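Local coordinates for UPF0403 protein yphP (PDB 3FHK), which acts as a dithiol bacilliredoxin of the thioredoxin superfamily, removing bacillithiol from S-bacillithiolated proteins such as OhrR, and has protein disulfide isomerase activity, at residues A26-L31 and T47-V52; V82-G87 and A94-Y99; E98-A103 and S109-K114. The protein carries 2 engineered substitutions. All coordinates share one frame; numbering follows the deposited sequence. Where two conformers were deposited one is given.

Contact 1 (A26-L31 and T47-V52); sequences AGFEEL and TTLVVV
The backbones come closest at Phe28 and Val51, yet their CA atoms are still 8.5 Å apart, because strand 80-85 runs between the two segments in the sheet. Strands 29-30, 80-85 and 47-53 are parallel neighbours in that order. Helix 34-43 joins the first to the third, making the beta-alpha-beta unit at the start of this thioredoxin-superfamily fold. No hydrogen bond passes directly between 26-31 and 47-52. The middle strand takes those bonds: Glu29 and Leu31 pair with Thr83, and Thr83 OG1 also binds the carbonyl oxygen of Val51.

What spans the gap is the ring of Phe28, lying on the sheet face opposite to the one from which Val50 projects. Its CG stands anti to its own carbonyl carbon (chi1 -68°), which sends the ring out over the middle strand, where it also touches Thr81. Leu49 and Val51, two residues apart and therefore on one side of their strand, receive it. The CD2 methyl of Leu49 lies in the ring plane at the edge, 4.0 Å from Phe28 CZ. Val51 offers its CG2 branch, which arrives obliquely, its side chain crossing that of Phe28 at about a right angle. All three side chains are buried and the contact is wholly apolar. Just before Phe28, Gly27 has a positive phi (88°) and is the C-prime residue of the Schellman motif that ends helix 2-24. Both aliphatic partners converge on one ring carbon, CE2 of Phe28, which is 3.8 Å from Leu49 CD2 and 3.6 Å from Val51 CG2.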
loop_
_atom_site.group_PDB
_atom_site.type_symbol
_atom_site.label_atom_id
_atom_site.label_comp_id
_atom_site.label_asym_id
_atom_site.label_seq_id
_atom_site.Cartn_x
_atom_site.Cartn_y
_atom_site.Cartn_z
ATOM N N ALA A 26 30.945 -4.669 8.120
ATOM C CA ALA A 26 31.913 -4.439 9.183
ATOM C C ALA A 26 32.468 -5.764 9.725
ATOM O O ALA A 26 33.042 -5.813 10.811
ATOM C CB ALA A 26 31.290 -3.624 10.295
ATOM N N GLY A 27 32.303 -6.838 8.964
ATOM C CA GLY A 27 32.856 -8.115 9.361
ATOM C C GLY A 27 31.954 -8.967 10.252
ATOM O O GLY A 27 32.343 -10.063 10.616
ATOM N N PHE A 28 30.761 -8.479 10.609
ATOM C CA PHE A 28 29.789 -9.328 11.321
ATOM C C PHE A 28 29.144 -10.309 10.354
ATOM O O PHE A 28 28.530 -9.912 9.358
ATOM C CB PHE A 28 28.699 -8.521 12.047
ATOM C CG PHE A 28 29.212 -7.726 13.206
ATOM C CD1 PHE A 28 30.111 -6.681 13.004
ATOM C CD2 PHE A 28 28.805 -8.017 14.499
ATOM C CE1 PHE A 28 30.603 -5.939 14.072
ATOM C CE2 PHE A 28 29.282 -7.278 15.577
ATOM C CZ PHE A 28 30.186 -6.239 15.364
ATOM N N GLU A 29 29.309 -11.593 10.649
ATOM C CA GLU A 29 28.708 -12.645 9.848
ATOM C C GLU A 29 27.222 -12.802 10.136
ATOM O O GLU A 29 26.800 -12.937 11.291
ATOM C CB GLU A 29 29.413 -13.978 10.080
ATOM C CG GLU A 29 28.747 -15.130 9.356
ATOM C CD GLU A 29 29.602 -16.374 9.347
ATOM O OE1 GLU A 29 30.843 -16.232 9.337
ATOM O OE2 GLU A 29 29.037 -17.489 9.347
ATOM N N GLU A 30 26.438 -12.788 9.067
ATOM C CA GLU A 30 25.004 -13.014 9.148
ATOM C C GLU A 30 24.693 -14.485 9.382
ATOM O O GLU A 30 25.203 -15.349 8.678
ATOM C CB GLU A 30 24.324 -12.580 7.850
ATOM C CG GLU A 30 23.796 -11.186 7.876
ATOM C CD GLU A 30 22.803 -10.929 6.766
ATOM O OE1 GLU A 30 23.160 -11.110 5.580
ATOM O OE2 GLU A 30 21.663 -10.539 7.085
ATOM N N LEU A 31 23.861 -14.768 10.377
ATOM C CA LEU A 31 23.272 -16.097 10.491
ATOM C C LEU A 31 21.787 -15.933 10.254
ATOM O O LEU A 31 21.076 -15.393 11.086
ATOM C CB LEU A 31 23.570 -16.718 11.849
ATOM C CG LEU A 31 25.068 -16.687 12.180
ATOM C CD1 LEU A 31 25.290 -16.791 13.678
ATOM C CD2 LEU A 31 25.833 -17.779 11.438
ATOM N N THR A 47 36.096 -15.905 22.007
ATOM C CA THR A 47 35.028 -14.957 22.287
ATOM C C THR A 47 34.249 -14.545 21.050
ATOM O O THR A 47 34.788 -14.467 19.941
ATOM C CB THR A 47 35.526 -13.715 23.046
ATOM O OG1 THR A 47 36.549 -13.047 22.286
ATOM C CG2 THR A 47 36.074 -14.135 24.416
ATOM N N THR A 48 32.963 -14.288 21.264
ATOM C CA THR A 48 32.076 -13.859 20.206
ATOM C C THR A 48 31.182 -12.719 20.661
ATOM O O THR A 48 30.624 -12.760 21.753
ATOM C CB THR A 48 31.192 -15.005 19.709
ATOM O OG1 THR A 48 31.999 -15.963 19.013
ATOM C CG2 THR A 48 30.111 -14.467 18.757
ATOM N N LEU A 49 31.079 -11.692 19.822
ATOM C CA LEU A 49 30.049 -10.675 19.980
ATOM C C LEU A 49 28.894 -11.017 19.056
ATOM O O LEU A 49 29.055 -11.093 17.840
ATOM C CB LEU A 49 30.572 -9.272 19.662
ATOM C CG LEU A 49 29.492 -8.195 19.797
ATOM C CD1 LEU A 49 29.017 -8.142 21.229
ATOM C CD2 LEU A 49 29.983 -6.808 19.328
ATOM N N VAL A 50 27.738 -11.251 19.652
ATOM C CA VAL A 50 26.529 -11.505 18.905
ATOM C C VAL A 50 25.708 -10.233 18.984
ATOM O O VAL A 50 25.504 -9.665 20.068
ATOM C CB VAL A 50 25.729 -12.688 19.516
ATOM C CG1 VAL A 50 24.386 -12.865 18.807
ATOM C CG2 VAL A 50 26.559 -13.996 19.465
ATOM N N VAL A 51 25.259 -9.758 17.834
ATOM C CA VAL A 51 24.348 -8.627 17.812
ATOM C C VAL A 51 22.996 -9.096 17.319
ATOM O O VAL A 51 22.871 -9.662 16.230
ATOM C CB VAL A 51 24.852 -7.487 16.917
ATOM C CG1 VAL A 51 23.808 -6.368 16.844
ATOM C CG2 VAL A 51 26.183 -6.962 17.439
ATOM N N VAL A 52 21.987 -8.893 18.146
ATOM C CA VAL A 52 20.627 -9.134 17.712
ATOM C C VAL A 52 20.094 -7.853 17.106
ATOM O O VAL A 52 19.759 -6.895 17.816
ATOM C CB VAL A 52 19.741 -9.593 18.859
ATOM C CG1 VAL A 52 18.303 -9.708 18.377
ATOM C CG2 VAL A 52 20.247 -10.923 19.374
#

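Contact 2 (V82-G87 and A94-Y99); sequences VTVFAG and AKMREY. With SO4 (sulfate ion), chain F.
Apolar packing between strand and helix is centred on Val84 and Met96, whose CA atoms are 7.6 Å apart. The valine meets the root of the methionine and not its thioether: Val84 CG1 is 4.1 Å from Met96 CB, with CG2 of Val84 almost as near, so the CB faces the fork between the two methyls. The side chains cross at about a right angle. In one of two modelled conformers the methionine chain leads on toward Met41 of helix 34-43.

Strand 80-85 is an inner strand of the thioredoxin-like sheet, and helix 90-97 follows it in the chain and folds back across one face. On the other face Phe85 packs against helix 2-24, so the strand is sandwiched between helices.

The polar part of the contact lies at the end of the strand, around a sulfate ion that probably came from the crystallisation solution. Extended from CG to NE, Arg97 brings its guanidinium past Ala86, whose CB lies obliquely 4.1 Å from Arg97 NH2. The sulfate sits at the guanidinium edge, near its plane, and is gripped by two separate N-H groups. Arg97 NH1 reaches SO4 O4 at 2.8 Å, while NH2 of Arg97 gives the straighter bond (168°) to SO4 O3 at 2.7 Å. This paired grip would restrain the rotation of the guanidinium, and a weak bond from NH2 to the carbonyl of Ser106 adds to it. Ala86 CB lines the ion's flank, 3.7 Å from SO4 O2, and its side chain is about 9 Å from that of the nucleophile Cys56. Apart from this site, within 94-99, Lys95 NZ forms a salt bridge with Glu98 OE1 at 2.9 Å, approaching on the syn side but 34° out of the carboxylate plane.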
loop_
_atom_site.group_PDB
_atom_site.type_symbol
_atom_site.label_atom_id
_atom_site.label_comp_id
_atom_site.label_asym_id
_atom_site.label_seq_id
_atom_site.Cartn_x
_atom_site.Cartn_y
_atom_site.Cartn_z
ATOM N N VAL A 82 29.063 -11.839 14.945
ATOM C CA VAL A 82 27.988 -12.400 14.144
ATOM C C VAL A 82 26.691 -11.713 14.519
ATOM O O VAL A 82 26.586 -11.049 15.552
ATOM C CB VAL A 82 27.846 -13.925 14.346
ATOM C CG1 VAL A 82 29.193 -14.612 14.193
ATOM C CG2 VAL A 82 27.241 -14.229 15.695
ATOM N N THR A 83 25.700 -11.848 13.664
ATOM C CA THR A 83 24.452 -11.184 13.937
ATOM C C THR A 83 23.282 -12.004 13.447
ATOM O O THR A 83 23.393 -12.775 12.491
ATOM C CB THR A 83 24.418 -9.757 13.322
ATOM O OG1 THR A 83 23.119 -9.195 13.510
ATOM C CG2 THR A 83 24.762 -9.787 11.833
ATOM N N VAL A 84 22.173 -11.848 14.150
ATOM C CA VAL A 84 20.900 -12.363 13.710
ATOM C C VAL A 84 19.969 -11.169 13.687
ATOM O O VAL A 84 20.100 -10.261 14.510
ATOM C CB VAL A 84 20.362 -13.436 14.668
ATOM C CG1 VAL A 84 21.113 -14.757 14.471
ATOM C CG2 VAL A 84 20.482 -12.951 16.107
ATOM N N PHE A 85 19.039 -11.164 12.738
ATOM C CA PHE A 85 18.162 -10.027 12.534
ATOM C C PHE A 85 16.760 -10.311 13.042
ATOM O O PHE A 85 15.955 -10.936 12.354
ATOM C CB PHE A 85 18.104 -9.648 11.055
ATOM C CG PHE A 85 17.804 -8.197 10.824
ATOM C CD1 PHE A 85 16.658 -7.630 11.341
ATOM C CD2 PHE A 85 18.674 -7.394 10.106
ATOM C CE1 PHE A 85 16.373 -6.293 11.142
ATOM C CE2 PHE A 85 18.393 -6.056 9.912
ATOM C CZ PHE A 85 17.238 -5.506 10.435
ATOM N N ALA A 86 16.456 -9.835 14.241
ATOM C CA ALA A 86 15.145 -10.100 14.831
ATOM C C ALA A 86 14.020 -9.537 13.962
ATOM O O ALA A 86 14.134 -8.448 13.404
ATOM C CB ALA A 86 15.073 -9.526 16.234
ATOM N N GLY A 87 12.928 -10.280 13.843
ATOM C CA GLY A 87 11.774 -9.781 13.118
ATOM C C GLY A 87 11.870 -10.009 11.624
ATOM O O GLY A 87 10.851 -10.052 10.936
ATOM N N ALA A 94 15.339 -16.836 16.973
ATOM C CA ALA A 94 14.744 -17.746 17.964
ATOM C C ALA A 94 15.730 -18.838 18.386
ATOM O O ALA A 94 15.817 -19.195 19.555
ATOM C CB ALA A 94 13.445 -18.379 17.430
ATOM N N LYS A 95 16.473 -19.352 17.413
ATOM C CA LYS A 95 17.536 -20.322 17.653
ATOM C C LYS A 95 18.729 -19.732 18.432
ATOM O O LYS A 95 19.238 -20.356 19.355
ATOM C CB LYS A 95 17.995 -20.922 16.317
ATOM C CG LYS A 95 19.177 -21.869 16.409
ATOM C CD LYS A 95 18.917 -22.969 17.415
ATOM C CE LYS A 95 17.626 -23.696 17.101
ATOM N NZ LYS A 95 17.531 -24.974 17.860
ATOM N N MET A 96 19.175 -18.540 18.057
ATOM C CA MET A 96 20.254 -17.903 18.802
ATOM C C MET A 96 19.836 -17.681 20.255
ATOM O O MET A 96 20.601 -17.950 21.184
ATOM C CB MET A 96 20.670 -16.581 18.155
ATOM C CG MET A 96 21.937 -15.974 18.736
ATOM S SD MET A 96 23.325 -17.131 18.790
ATOM C CE MET A 96 24.438 -16.233 19.838
ATOM N N ARG A 97 18.610 -17.208 20.448
ATOM C CA ARG A 97 18.126 -16.890 21.787
ATOM C C ARG A 97 18.073 -18.116 22.701
ATOM O O ARG A 97 18.224 -17.990 23.914
ATOM C CB ARG A 97 16.786 -16.137 21.732
ATOM C CG ARG A 97 16.911 -14.669 21.222
ATOM C CD ARG A 97 15.533 -14.048 20.944
ATOM N NE ARG A 97 15.604 -12.601 20.787
ATOM C CZ ARG A 97 14.633 -11.843 20.272
ATOM N NH1 ARG A 97 13.499 -12.385 19.837
ATOM N NH2 ARG A 97 14.804 -10.531 20.168
ATOM N N GLU A 98 17.895 -19.300 22.120
ATOM C CA GLU A 98 17.904 -20.534 22.897
ATOM C C GLU A 98 19.205 -20.713 23.678
ATOM O O GLU A 98 19.227 -21.391 24.706
ATOM C CB GLU A 98 17.687 -21.741 21.991
ATOM C CG GLU A 98 16.256 -21.944 21.530
ATOM C CD GLU A 98 16.121 -23.155 20.629
ATOM O OE1 GLU A 98 17.107 -23.911 20.508
ATOM O OE2 GLU A 98 15.040 -23.352 20.040
ATOM N N TYR A 99 20.283 -20.111 23.181
ATOM C CA TYR A 99 21.601 -20.226 23.801
ATOM C C TYR A 99 21.799 -19.213 24.928
ATOM O O TYR A 99 22.706 -19.367 25.748
ATOM C CB TYR A 99 22.706 -20.027 22.750
ATOM C CG TYR A 99 22.818 -21.141 21.728
ATOM C CD1 TYR A 99 23.685 -22.213 21.923
ATOM C CD2 TYR A 99 22.045 -21.129 20.583
ATOM C CE1 TYR A 99 23.778 -23.243 20.990
ATOM C CE2 TYR A 99 22.125 -22.147 19.650
ATOM C CZ TYR A 99 22.995 -23.195 19.851
ATOM O OH TYR A 99 23.067 -24.190 18.905
HETATM S S SO4 F . 11.602 -9.530 18.494
HETATM O O1 SO4 F . 10.305 -9.310 19.122
HETATM O O2 SO4 F . 11.633 -8.784 17.242
HETATM O O3 SO4 F . 12.622 -9.043 19.425
HETATM O O4 SO4 F . 11.842 -10.944 18.175
#

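Contact 3 (E98-A103 and S109-K114); sequences EYFTGA and SMALLK. Engineered in segment 98-103: Ala103 (natural residue Gln).
This is a buried, apolar contact in which Phe100, from the loop after helix 90-97, drops its ring onto strand 109-114 on the sheet face that also carries this helix. Ala111 lies beneath the ring, and the CA atoms of the two residues are 8.0 Å apart. The methyl makes a CH-pi contact: Ala111 CB is 4.1 Å from the centroid of the Phe100 ring, 25° off the ring normal. It is displaced toward the rim, with Phe100 CE1 and CZ each 3.8 Å from Ala111 CB. Leu113, two residues further along the strand, comes in more loosely and obliquely, its CD1 4.3 Å from Phe100 CE1. Val50 and Val118, from the strands on either side of 109-114, also touch the ring.

Two turns meet at Phe100, whose ring is buried while the next residue, Thr101, is exposed. Phe100 is the centre of an inverse gamma turn, closed by a weak bond from Thr101 N to Tyr99 O, and it also begins a type II turn in which Ala103 N binds Phe100 O at 2.9 Å. Gly102 takes the positive phi (98°) of the third position in that turn; Ala103 is an engineered residue. Phe100 thus covers the first strand of the antiparallel pair 109-114 and 117-122, the beta-hairpin that precedes the final helix in thioredoxin-like folds.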
loop_
_atom_site.group_PDB
_atom_site.type_symbol
_atom_site.label_atom_id
_atom_site.label_comp_id
_atom_site.label_asym_id
_atom_site.label_seq_id
_atom_site.Cartn_x
_atom_site.Cartn_y
_atom_site.Cartn_z
ATOM N N GLU A 98 17.895 -19.300 22.120
ATOM C CA GLU A 98 17.904 -20.534 22.897
ATOM C C GLU A 98 19.205 -20.713 23.678
ATOM O O GLU A 98 19.227 -21.391 24.706
ATOM C CB GLU A 98 17.687 -21.741 21.991
ATOM C CG GLU A 98 16.256 -21.944 21.530
ATOM C CD GLU A 98 16.121 -23.155 20.629
ATOM O OE1 GLU A 98 17.107 -23.911 20.508
ATOM O OE2 GLU A 98 15.040 -23.352 20.040
ATOM N N TYR A 99 20.283 -20.111 23.181
ATOM C CA TYR A 99 21.601 -20.226 23.801
ATOM C C TYR A 99 21.799 -19.213 24.928
ATOM O O TYR A 99 22.706 -19.367 25.748
ATOM C CB TYR A 99 22.706 -20.027 22.750
ATOM C CG TYR A 99 22.818 -21.141 21.728
ATOM C CD1 TYR A 99 23.685 -22.213 21.923
ATOM C CD2 TYR A 99 22.045 -21.129 20.583
ATOM C CE1 TYR A 99 23.778 -23.243 20.990
ATOM C CE2 TYR A 99 22.125 -22.147 19.650
ATOM C CZ TYR A 99 22.995 -23.195 19.851
ATOM O OH TYR A 99 23.067 -24.190 18.905
ATOM N N PHE A 100 20.967 -18.172 24.953
ATOM C CA PHE A 100 21.109 -17.092 25.931
ATOM C C PHE A 100 20.377 -17.454 27.227
ATOM O O PHE A 100 19.444 -16.762 27.632
ATOM C CB PHE A 100 20.562 -15.759 25.386
ATOM C CG PHE A 100 21.256 -15.259 24.133
ATOM C CD1 PHE A 100 22.472 -15.803 23.718
ATOM C CD2 PHE A 100 20.703 -14.218 23.392
ATOM C CE1 PHE A 100 23.106 -15.339 22.581
ATOM C CE2 PHE A 100 21.341 -13.733 22.249
ATOM C CZ PHE A 100 22.543 -14.293 21.839
ATOM N N THR A 101 20.798 -18.541 27.865
ATOM C CA THR A 101 20.110 -19.071 29.045
ATOM C C THR A 101 19.953 -17.998 30.113
ATOM O O THR A 101 20.910 -17.315 30.479
ATOM C CB THR A 101 20.866 -20.279 29.650
ATOM O OG1 THR A 101 21.329 -21.131 28.595
ATOM C CG2 THR A 101 19.962 -21.087 30.591
ATOM N N GLY A 102 18.731 -17.842 30.596
ATOM C CA GLY A 102 18.454 -16.852 31.612
ATOM C C GLY A 102 17.878 -15.572 31.051
ATOM O O GLY A 102 17.107 -14.887 31.732
ATOM N N ALA A 103 18.247 -15.245 29.812
ATOM C CA ALA A 103 17.834 -13.984 29.211
ATOM C C ALA A 103 16.431 -14.015 28.630
ATOM O O ALA A 103 16.015 -15.000 28.031
ATOM C CB ALA A 103 18.833 -13.554 28.127
ATOM N N SER A 109 19.692 -6.294 20.875
ATOM C CA SER A 109 20.395 -6.665 22.091
ATOM C C SER A 109 21.737 -7.255 21.684
ATOM O O SER A 109 21.975 -7.496 20.502
ATOM C CB SER A 109 19.550 -7.625 22.949
ATOM O OG SER A 109 19.221 -8.814 22.241
ATOM N N MET A 110 22.621 -7.471 22.645
ATOM C CA MET A 110 23.951 -7.981 22.324
ATOM C C MET A 110 24.414 -9.002 23.366
ATOM O O MET A 110 24.141 -8.857 24.554
ATOM C CB MET A 110 24.943 -6.825 22.225
ATOM C CG MET A 110 24.641 -5.824 21.102
ATOM S SD MET A 110 25.827 -4.455 21.012
ATOM C CE MET A 110 24.945 -3.218 21.950
ATOM N N ALA A 111 25.098 -10.048 22.915
ATOM C CA ALA A 111 25.743 -10.963 23.835
ATOM C C ALA A 111 27.211 -11.167 23.499
ATOM O O ALA A 111 27.578 -11.337 22.332
ATOM C CB ALA A 111 25.011 -12.316 23.882
ATOM N N LEU A 112 28.036 -11.123 24.544
ATOM C CA LEU A 112 29.422 -11.555 24.493
ATOM C C LEU A 112 29.462 -13.017 24.948
ATOM O O LEU A 112 29.035 -13.342 26.066
ATOM C CB LEU A 112 30.276 -10.703 25.434
ATOM C CG LEU A 112 31.682 -10.272 24.989
ATOM C CD1 LEU A 112 32.620 -10.146 26.183
ATOM C CD2 LEU A 112 32.277 -11.208 23.950
ATOM N N LEU A 113 29.958 -13.892 24.077
ATOM C CA LEU A 113 30.085 -15.320 24.381
ATOM C C LEU A 113 31.522 -15.719 24.657
ATOM O O LEU A 113 32.456 -15.127 24.124
ATOM C CB LEU A 113 29.633 -16.154 23.186
ATOM C CG LEU A 113 28.155 -16.403 22.909
ATOM C CD1 LEU A 113 27.275 -15.315 23.486
ATOM C CD2 LEU A 113 27.964 -16.536 21.409
ATOM N N LYS A 114 31.688 -16.738 25.491
ATOM C CA LYS A 114 32.921 -17.510 25.551
ATOM C C LYS A 114 32.457 -18.906 25.168
ATOM O O LYS A 114 31.561 -19.453 25.812
ATOM C CB LYS A 114 33.503 -17.497 26.964
ATOM C CG LYS A 114 34.712 -18.401 27.168
ATOM C CD LYS A 114 36.023 -17.622 27.215
ATOM C CE LYS A 114 36.502 -17.228 25.826
ATOM N NZ LYS A 114 37.816 -16.509 25.847
#

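The three contacts share one sheet but serve its two faces. Contact 1 joins segment 26-31 to strand 47-53 on one face; contacts 2 and 3 cover the other, meeting where the chain passes from helix 90-97 into the loop, through the shared Glu98 and Tyr99. Backbone bonds from 47-52 run to strands in both other contacts: Val50 pairs with Ala111, and Val51 with Val82 and Val84. Contacts 1 and 3 are buried and apolar, each built on one phenylalanine, with Leu49 at its edge in the first and Ala111 over its face in the third. Contact 2 is only partly buried, and it alone adds charge and a bound anion, toward the active-site end.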